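PDB 4IY1: halohydrin dehalogenase from Rhizobium radiobacter, which probably catalyses the reversible conversion of vicinal halohydrins into epoxides with release of halide, and uses cyanide to open epoxides in atorvastatin synthesis. Local coordinates for residues A18-S22 and Y48-I52; V84-P88 and W139-S143. The protein carries 37 engineered substitutions. All coordinates share one frame; numbering follows the deposited sequence.

Contact 1: residues A18-S22 and Y48-I52; sequences ALRLS and YPQLI. Engineered in segment 48-52: I52 (natural residue Lys).
A18, L19 and S22, on one side of helix 14-23, pack against L51, Q50 and Y48 in the turn that leads from helix 38-47 into strand 52-53. It is a helix-to-loop contact at one margin of a Rossmann-like parallel sheet, mainly apolar and modest in size, with 248 Å² buried over both sides. The spacing of A18 and S22, four residues apart, puts both on the same helical face, and S22 N bonds A18 O within the helix at 2.8 Å.

L51 supplies the apolar centre. Its CG lies opposite the carbonyl carbon (chi1 -63°), which carries the two methyls to the helix: CD2 meets A18 CB at 3.8 Å and S22 CB at 4.0 Å, while CD1 reaches L19 CD2 at 4.2 Å. The L19 and L51 side chains run nearly perpendicular to each other. Behind them, V28 of strand 27-30 touches both A18 and L51. With L51 cut back to an alanine, a gap is likely to open beside A18 CB, S22 CB and L19 CD2, where the leucine methyls fill the space between helix and turn.

Toward the outside, L19 CD2 does double duty, lying 4.2 Å from Y48 CD2 and 3.5 Å from Q50 NE2. The bend of the Q50 chain at chi2 (-87°) turns the amide toward the helix, so that NE2 is its atom nearest L19 CD2. S22 OG meets the aliphatic part of Q50, 3.2 Å from CG, an approach to carbon that makes no polar bond. Y48 also meets the ring of F44 in helix 38-47.

The chemistry thus grades from buried methyl packing round L51 to a more exposed side where S22 OG and Q50 NE2 rest against carbon without a hydrogen bond between the segments, and shape rather than directional bonding sets the fit.

Contact 2: residues V84-P88 and W139-S143; sequences VEWRP and WKELS. Engineered in segment 84-88: V84 (natural residue Pro), W86 (natural residue Phe), R87 (natural residue Gln).
R87 and E141 bring together two loops, which follow strands 75-79 and 126-130, through one backbone bond, R87 N to E141 O at 3.1 Å, nearly straight at 169° and lying in the carbonyl plane; their CA atoms are 5.2 Å apart. E141 O also receives a CA-H contact from W86, with CA at 3.5 Å. E141 has a left-handed helical conformation, and the chain turns there just before L142, the N-cap position of helix 143-163.

W86, engineered in place of phenylalanine, has the largest share of the contact, closely followed by E141. A chi1 of -41° sets the indole beside its own backbone N and sends it along the other loop. The edge of its six-membered ring is directed at the face of the W139 five-membered ring in an offset edge-to-face pair, planes at 70° and CH2 3.4 Å from W139 CD1. K140 O sits at the same indole's edge, 3.4 Å from CE3. Over one face lies L142 CD1, 4.1 Å from the six-membered ring centroid, a CH-pi contact almost along the ring normal. Further along, the E141 side chain runs past the R87-P88 peptide, with CG 3.7 Å from P88 N.

Two neighbouring subunits pack on the contact. E141 OE2 makes a salt bridge to R248 of the third subunit, whose W249 meets W86 edge-to-face; K140 NZ pairs with E165 of the second subunit.

The chemistry therefore divides the work: one backbone hydrogen bond joins the loops, aromatic edges and a methyl hold the indole, and the charges of K140 and E141 tie the 139-143 loop to two neighbouring subunits, while W86 packs on the third.

Contact 1 closes before contact 2 opens along the chain, and the two never touch: their centres are 35 Å apart, on opposite sides of the chain's centre, with nearest atoms about 22 Å apart. Both belong to the same Rossmann-like parallel sheet and its helices. Residues 18-22 and 48-52 lie at one edge of the sheet, where 48-52 runs into the edge strand 52-53, beside strand 27-30, whereas 84-88 and 139-143 are loops following the adjacent strands 75-79 and 126-130 and preceding helices 94-122 and 143-163. Contact 1 joins elements within one subunit, with no other chain of the assembly touching it; contact 2 also meets two further subunits, linking fold and quaternary structure.

Contact 1: residues A18-S22 and Y48-I52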
loop_
_atom_site.group_PDB
_atom_site.type_symbol
_atom_site.label_atom_id
_atom_site.label_comp_id
_atom_site.label_asym_id
_atom_site.label_seq_id
_atom_site.Cartn_x
_atom_site.Cartn_y
_atom_site.Cartn_z
ATOM N N ALA B 18 27.014 4.624 9.574
ATOM C CA ALA B 18 28.467 4.528 9.346
ATOM C C ALA B 18 29.125 3.715 10.460
ATOM O O ALA B 18 29.890 2.785 10.188
ATOM C CB ALA B 18 29.109 5.921 9.245
ATOM N N LEU B 19 28.783 4.027 11.712
ATOM C CA LEU B 19 29.365 3.311 12.859
ATOM C C LEU B 19 29.055 1.824 12.810
ATOM O O LEU B 19 29.965 0.999 12.884
ATOM C CB LEU B 19 28.880 3.898 14.184
ATOM C CG LEU B 19 29.313 5.331 14.476
ATOM C CD1 LEU B 19 28.667 5.871 15.749
ATOM C CD2 LEU B 19 30.820 5.415 14.555
ATOM N N ARG B 20 27.777 1.468 12.645
ATOM C CA ARG B 20 27.408 0.055 12.551
ATOM C C ARG B 20 28.017 -0.650 11.319
ATOM O O ARG B 20 28.458 -1.800 11.393
ATOM C CB ARG B 20 25.886 -0.124 12.607
ATOM C CG ARG B 20 25.438 -1.544 12.839
ATOM C CD ARG B 20 26.144 -2.152 14.052
ATOM N NE ARG B 20 25.883 -3.586 14.230
ATOM C CZ ARG B 20 26.638 -4.563 13.716
ATOM N NH1 ARG B 20 27.657 -4.280 12.904
ATOM N NH2 ARG B 20 26.363 -5.829 14.004
ATOM N N LEU B 21 28.202 0.091 10.238
ATOM C CA LEU B 21 28.818 -0.505 9.044
ATOM C C LEU B 21 30.315 -0.724 9.271
ATOM O O LEU B 21 30.892 -1.739 8.875
ATOM C CB LEU B 21 28.589 0.406 7.832
ATOM C CG LEU B 21 27.155 0.424 7.250
ATOM C CD1 LEU B 21 27.026 1.501 6.185
ATOM C CD2 LEU B 21 26.867 -0.924 6.622
ATOM N N SER B 22 30.956 0.243 9.903
ATOM C CA SER B 22 32.363 0.082 10.208
ATOM C C SER B 22 32.627 -1.161 11.090
ATOM O O SER B 22 33.474 -2.001 10.770
ATOM C CB SER B 22 32.895 1.344 10.865
ATOM O OG SER B 22 34.291 1.274 10.946
ATOM N N TYR B 48 36.789 10.053 14.886
ATOM C CA TYR B 48 36.418 8.758 14.319
ATOM C C TYR B 48 37.490 8.210 13.391
ATOM O O TYR B 48 37.399 8.358 12.174
ATOM C CB TYR B 48 35.073 8.848 13.592
ATOM C CG TYR B 48 33.978 9.437 14.445
ATOM C CD1 TYR B 48 33.564 10.738 14.266
ATOM C CD2 TYR B 48 33.374 8.691 15.443
ATOM C CE1 TYR B 48 32.530 11.272 15.022
ATOM C CE2 TYR B 48 32.359 9.229 16.228
ATOM C CZ TYR B 48 31.971 10.532 16.035
ATOM O OH TYR B 48 30.963 11.076 16.810
ATOM N N PRO B 49 38.507 7.557 13.968
ATOM C CA PRO B 49 39.641 7.062 13.193
ATOM C C PRO B 49 39.278 5.882 12.307
ATOM O O PRO B 49 40.021 5.562 11.386
ATOM C CB PRO B 49 40.657 6.634 14.274
ATOM C CG PRO B 49 39.866 6.493 15.532
ATOM C CD PRO B 49 38.744 7.480 15.424
ATOM N N GLN B 50 38.168 5.213 12.607
ATOM C CA GLN B 50 37.729 4.066 11.807
ATOM C C GLN B 50 36.919 4.485 10.580
ATOM O O GLN B 50 36.830 3.732 9.630
ATOM C CB GLN B 50 36.903 3.094 12.643
ATOM C CG GLN B 50 35.453 3.521 12.840
ATOM C CD GLN B 50 35.256 4.436 14.044
ATOM O OE1 GLN B 50 36.085 5.297 14.325
ATOM N NE2 GLN B 50 34.120 4.293 14.720
ATOM N N LEU B 51 36.309 5.670 10.629
ATOM C CA LEU B 51 35.593 6.237 9.477
ATOM C C LEU B 51 36.527 7.063 8.595
ATOM O O LEU B 51 37.581 7.494 9.043
ATOM C CB LEU B 51 34.455 7.117 9.959
ATOM C CG LEU B 51 33.369 6.394 10.745
ATOM C CD1 LEU B 51 32.293 7.377 11.161
ATOM C CD2 LEU B 51 32.776 5.257 9.914
ATOM N N ILE B 52 36.142 7.271 7.338
ATOM C CA ILE B 52 36.991 7.979 6.381
ATOM C C ILE B 52 36.261 9.162 5.728
ATOM O O ILE B 52 35.701 9.027 4.636
ATOM C CB ILE B 52 37.486 7.036 5.282
ATOM C CG1 ILE B 52 38.295 5.904 5.870
ATOM C CG2 ILE B 52 38.337 7.786 4.272
ATOM C CD1 ILE B 52 39.010 5.099 4.815
#

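Contact 2: residues V84-P88 and W139-S143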
loop_
_atom_site.group_PDB
_atom_site.type_symbol
_atom_site.label_atom_id
_atom_site.label_comp_id
_atom_site.label_asym_id
_atom_site.label_seq_id
_atom_site.Cartn_x
_atom_site.Cartn_y
_atom_site.Cartn_z
ATOM N N VAL B 84 12.319 20.430 6.766
ATOM C CA VAL B 84 10.867 20.589 6.812
ATOM C C VAL B 84 10.470 21.782 7.680
ATOM O O VAL B 84 10.834 21.857 8.861
ATOM C CB VAL B 84 10.161 19.338 7.372
ATOM C CG1 VAL B 84 10.850 18.832 8.639
ATOM C CG2 VAL B 84 8.704 19.650 7.657
ATOM N N GLU B 85 9.737 22.719 7.085
ATOM C CA GLU B 85 9.014 23.739 7.836
ATOM C C GLU B 85 7.570 23.791 7.352
ATOM O O GLU B 85 7.313 24.092 6.183
ATOM C CB GLU B 85 9.672 25.112 7.653
ATOM C CG GLU B 85 10.850 25.374 8.577
ATOM C CD GLU B 85 12.091 25.822 7.829
ATOM O OE1 GLU B 85 13.119 26.073 8.491
ATOM O OE2 GLU B 85 12.052 25.903 6.578
ATOM N N TRP B 86 6.638 23.492 8.252
ATOM C CA TRP B 86 5.224 23.349 7.895
ATOM C C TRP B 86 4.647 24.619 7.329
ATOM O O TRP B 86 4.958 25.711 7.801
ATOM C CB TRP B 86 4.420 22.913 9.113
ATOM C CG TRP B 86 5.116 21.866 9.957
ATOM C CD1 TRP B 86 6.301 22.005 10.685
ATOM C CD2 TRP B 86 4.670 20.491 10.216
ATOM N NE1 TRP B 86 6.609 20.837 11.349
ATOM C CE2 TRP B 86 5.679 19.890 11.104
ATOM C CE3 TRP B 86 3.583 19.722 9.809
ATOM C CZ2 TRP B 86 5.585 18.585 11.542
ATOM C CZ3 TRP B 86 3.495 18.407 10.273
ATOM C CH2 TRP B 86 4.463 17.861 11.135
ATOM N N ARG B 87 3.794 24.492 6.315
ATOM C CA ARG B 87 3.246 25.655 5.611
ATOM C C ARG B 87 2.122 25.211 4.686
ATOM O O ARG B 87 2.115 24.070 4.220
ATOM C CB ARG B 87 4.328 26.363 4.788
ATOM C CG ARG B 87 5.727 26.286 5.384
ATOM C CD ARG B 87 6.751 27.049 4.554
ATOM N NE ARG B 87 6.712 28.482 4.822
ATOM C CZ ARG B 87 6.078 29.372 4.064
ATOM N NH1 ARG B 87 5.447 28.987 2.957
ATOM N NH2 ARG B 87 6.073 30.653 4.415
ATOM N N PRO B 88 1.156 26.105 4.430
ATOM C CA PRO B 88 0.049 25.792 3.543
ATOM C C PRO B 88 0.492 25.960 2.098
ATOM O O PRO B 88 1.426 26.724 1.822
ATOM C CB PRO B 88 -1.012 26.849 3.905
ATOM C CG PRO B 88 -0.390 27.737 4.952
ATOM C CD PRO B 88 1.085 27.489 4.915
ATOM N N TRP B 139 0.355 13.336 8.264
ATOM C CA TRP B 139 0.501 14.791 8.516
ATOM C C TRP B 139 -0.231 15.687 7.553
ATOM O O TRP B 139 -0.470 15.314 6.404
ATOM C CB TRP B 139 1.963 15.191 8.545
ATOM C CG TRP B 139 2.690 14.654 9.744
ATOM C CD1 TRP B 139 2.588 15.081 11.069
ATOM C CD2 TRP B 139 3.571 13.509 9.781
ATOM N NE1 TRP B 139 3.411 14.351 11.877
ATOM C CE2 TRP B 139 4.007 13.371 11.171
ATOM C CE3 TRP B 139 4.070 12.636 8.824
ATOM C CZ2 TRP B 139 4.880 12.388 11.566
ATOM C CZ3 TRP B 139 4.952 11.644 9.232
ATOM C CH2 TRP B 139 5.351 11.523 10.574
ATOM N N LYS B 140 -0.542 16.911 7.990
ATOM C CA LYS B 140 -0.989 17.947 7.072
ATOM C C LYS B 140 -0.033 19.137 7.025
ATOM O O LYS B 140 0.926 19.202 7.792
ATOM C CB LYS B 140 -2.412 18.382 7.387
ATOM C CG LYS B 140 -2.743 18.466 8.870
ATOM C CD LYS B 140 -4.191 18.886 9.076
ATOM C CE LYS B 140 -4.378 19.656 10.384
ATOM N NZ LYS B 140 -5.453 20.701 10.232
ATOM N N GLU B 141 -0.175 19.965 5.999
ATOM C CA GLU B 141 0.796 21.051 5.712
ATOM C C GLU B 141 2.268 20.656 5.585
ATOM O O GLU B 141 3.153 21.516 5.727
ATOM C CB GLU B 141 0.681 22.174 6.733
ATOM C CG GLU B 141 -0.242 23.278 6.279
ATOM C CD GLU B 141 -0.526 24.260 7.385
ATOM O OE1 GLU B 141 -1.719 24.592 7.581
ATOM O OE2 GLU B 141 0.447 24.654 8.074
ATOM N N LEU B 142 2.509 19.365 5.337
ATOM C CA LEU B 142 3.846 18.796 5.176
ATOM C C LEU B 142 4.067 18.354 3.711
ATOM O O LEU B 142 4.862 17.464 3.432
ATOM C CB LEU B 142 3.974 17.580 6.101
ATOM C CG LEU B 142 5.376 17.091 6.459
ATOM C CD1 LEU B 142 6.175 18.238 7.043
ATOM C CD2 LEU B 142 5.338 15.907 7.417
ATOM N N SER B 143 3.403 19.016 2.781
ATOM C CA SER B 143 3.102 18.421 1.485
ATOM C C SER B 143 4.295 18.278 0.531
ATOM O O SER B 143 4.487 17.229 -0.088
ATOM C CB SER B 143 1.955 19.173 0.803
ATOM O OG SER B 143 2.454 20.174 -0.069
#